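Local coordinates for protein GTP binding regulator (PDB 1VR8) that is of unknown function but resembles the Ran-binding protein Mog1p in fold and may regulate a GTP-binding protein, at residues V45-K50 with N115-V120. Residues are numbered along the deposited sequence; the frame is centred on the assembly and turned at random.
Sequences VEMKGK and NWLFIV
Met47, a selenomethionine, reaches from its strand to the side chains of Leu117 and Ile119, and those three residues carry the whole contact. All the touching is apolar, made by the selenium and methyl of Met47 on one side and by the CD2 methyl and CG of Leu117 and the CD1 methyl of Ile119 on the other. SE lies 3.9 Å from Ile119 CD1, while the terminal methyl CE goes on past it to sit 3.9 Å from Leu117 CD2. The same methyl is also 4.0 Å from Leu117 CG and 4.0 Å from Ile119 CD1, so it is held by both residues. These separations are ordinary van der Waals distances.

Length is what lets Met47 span the gap. Its CG stands anti to the backbone N (chi1 -178°), and the remaining torsions are extended too, giving a straight rod from the backbone to CE. Ile119 offers CD1 at the end of its own outstretched CG1 branch (chi2 165°), and the two side chains run past one another in opposite senses. Leu117 instead lies aslant to the rod and presents its CD2 branch. Being two residues apart on strand 116-122, Leu117 and Ile119 face the same way; Phe118 between them turns its ring to the other side, where it meets Trp111 and Tyr137.

The chain turns a corner at Gly49. Before it, Met47 bonds by backbone to Asp40; beyond it, Lys50 bonds to Val65 of strand 59-67, whose Tyr66 bonds to Leu117. Met47 therefore meets strand 116-122 by side chain, not as its sheet neighbour. Helix 71-79 covers the same cluster through Ile74, Trp75 and Leu78. In this buried core between antiparallel sheet and helix, the chemistry implies cohesion by dispersion and exclusion of water, without directional polar bonds between the two segments.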
loop_
_atom_site.group_PDB
_atom_site.type_symbol
_atom_site.label_atom_id
_atom_site.label_comp_id
_atom_site.label_asym_id
_atom_site.label_seq_id
_atom_site.Cartn_x
_atom_site.Cartn_y
_atom_site.Cartn_z
ATOM N N VAL A 45 -12.149 4.134 8.526
ATOM C CA VAL A 45 -10.895 4.586 9.099
ATOM C C VAL A 45 -10.387 5.850 8.416
ATOM O O VAL A 45 -10.218 5.858 7.218
ATOM C CB VAL A 45 -9.854 3.474 9.045
ATOM C CG1 VAL A 45 -8.515 3.983 9.547
ATOM C CG2 VAL A 45 -10.335 2.293 9.936
ATOM N N GLU A 46 -10.144 6.904 9.190
ATOM C CA GLU A 46 -9.667 8.157 8.645
ATOM C C GLU A 46 -8.275 7.947 8.080
ATOM O O GLU A 46 -7.402 7.366 8.727
ATOM C CB GLU A 46 -9.652 9.234 9.738
ATOM C CG GLU A 46 -8.995 10.560 9.324
ATOM C CD GLU A 46 -9.235 11.711 10.324
ATOM O OE1 GLU A 46 -9.586 11.463 11.514
ATOM O OE2 GLU A 46 -9.079 12.880 9.903
HETATM N N MSE A 47 -8.073 8.398 6.847
HETATM C CA MSE A 47 -6.838 8.171 6.134
HETATM C C MSE A 47 -6.799 9.127 4.954
HETATM O O MSE A 47 -7.387 8.858 3.913
HETATM C CB MSE A 47 -6.750 6.733 5.595
HETATM C CG MSE A 47 -5.450 6.422 4.883
HETATM SE SE MSE A 47 -5.527 4.570 4.172
HETATM C CE MSE A 47 -3.864 4.422 3.027
ATOM N N LYS A 48 -6.106 10.234 5.126
ATOM C CA LYS A 48 -6.066 11.245 4.089
ATOM C C LYS A 48 -4.933 10.895 3.125
ATOM O O LYS A 48 -3.758 10.953 3.457
ATOM C CB LYS A 48 -5.963 12.632 4.713
ATOM C CG LYS A 48 -7.286 13.013 5.449
ATOM C CD LYS A 48 -7.317 14.448 5.931
ATOM C CE LYS A 48 -8.625 14.817 6.662
ATOM N N GLY A 49 -5.316 10.478 1.928
ATOM C CA GLY A 49 -4.391 9.941 0.953
ATOM C C GLY A 49 -4.991 9.917 -0.446
ATOM O O GLY A 49 -5.789 10.790 -0.807
ATOM N N LYS A 50 -4.573 8.921 -1.221
ATOM C CA LYS A 50 -5.102 8.679 -2.554
ATOM C C LYS A 50 -5.263 7.203 -2.765
ATOM O O LYS A 50 -4.589 6.380 -2.127
ATOM C CB LYS A 50 -4.201 9.277 -3.640
ATOM C CG LYS A 50 -4.118 10.755 -3.533
ATOM C CD LYS A 50 -3.483 11.400 -4.754
ATOM C CE LYS A 50 -3.345 12.895 -4.532
ATOM N NZ LYS A 50 -2.865 13.550 -5.769
ATOM N N ASN A 115 7.126 7.068 7.256
ATOM C CA ASN A 115 6.018 7.986 7.041
ATOM C C ASN A 115 5.078 7.523 5.905
ATOM O O ASN A 115 4.354 8.342 5.325
ATOM C CB ASN A 115 6.501 9.420 6.800
ATOM C CG ASN A 115 7.432 9.554 5.600
ATOM O OD1 ASN A 115 8.192 8.637 5.290
ATOM N ND2 ASN A 115 7.410 10.732 4.951
ATOM N N TRP A 116 5.026 6.215 5.652
ATOM C CA TRP A 116 4.237 5.673 4.565
ATOM C C TRP A 116 3.337 4.545 5.042
ATOM O O TRP A 116 3.734 3.706 5.859
ATOM C CB TRP A 116 5.159 5.106 3.463
ATOM C CG TRP A 116 5.952 6.168 2.753
ATOM C CD1 TRP A 116 7.259 6.540 2.985
ATOM C CD2 TRP A 116 5.483 7.008 1.713
ATOM N NE1 TRP A 116 7.608 7.569 2.169
ATOM C CE2 TRP A 116 6.535 7.891 1.379
ATOM C CE3 TRP A 116 4.266 7.124 1.039
ATOM C CZ2 TRP A 116 6.418 8.845 0.367
ATOM C CZ3 TRP A 116 4.155 8.058 0.039
ATOM C CH2 TRP A 116 5.223 8.921 -0.283
ATOM N N LEU A 117 2.140 4.500 4.472
ATOM C CA LEU A 117 1.203 3.393 4.651
ATOM C C LEU A 117 0.636 3.063 3.280
ATOM O O LEU A 117 0.178 3.957 2.577
ATOM C CB LEU A 117 0.094 3.790 5.605
ATOM C CG LEU A 117 -1.195 2.961 5.586
ATOM C CD1 LEU A 117 -0.974 1.543 5.990
ATOM C CD2 LEU A 117 -2.200 3.645 6.496
ATOM N N PHE A 118 0.670 1.785 2.920
ATOM C CA PHE A 118 0.101 1.280 1.645
ATOM C C PHE A 118 -0.923 0.212 1.918
ATOM O O PHE A 118 -0.742 -0.598 2.836
ATOM C CB PHE A 118 1.218 0.679 0.783
ATOM C CG PHE A 118 2.225 1.704 0.311
ATOM C CD1 PHE A 118 1.942 2.494 -0.794
ATOM C CD2 PHE A 118 3.384 1.925 0.999
ATOM C CE1 PHE A 118 2.822 3.450 -1.220
ATOM C CE2 PHE A 118 4.276 2.910 0.589
ATOM C CZ PHE A 118 3.989 3.665 -0.522
ATOM N N ILE A 119 -1.972 0.174 1.102
ATOM C CA ILE A 119 -2.897 -0.936 1.090
ATOM C C ILE A 119 -3.047 -1.345 -0.373
ATOM O O ILE A 119 -3.302 -0.489 -1.254
ATOM C CB ILE A 119 -4.292 -0.573 1.632
ATOM C CG1 ILE A 119 -4.208 0.093 3.026
ATOM C CG2 ILE A 119 -5.148 -1.852 1.664
ATOM C CD1 ILE A 119 -5.482 0.784 3.426
ATOM N N VAL A 120 -2.893 -2.631 -0.641
ATOM C CA VAL A 120 -3.189 -3.165 -1.957
ATOM C C VAL A 120 -4.356 -4.137 -1.838
ATOM O O VAL A 120 -4.354 -5.036 -0.984
ATOM C CB VAL A 120 -1.978 -3.883 -2.550
ATOM C CG1 VAL A 120 -2.305 -4.518 -3.909
ATOM C CG2 VAL A 120 -0.863 -2.929 -2.722
#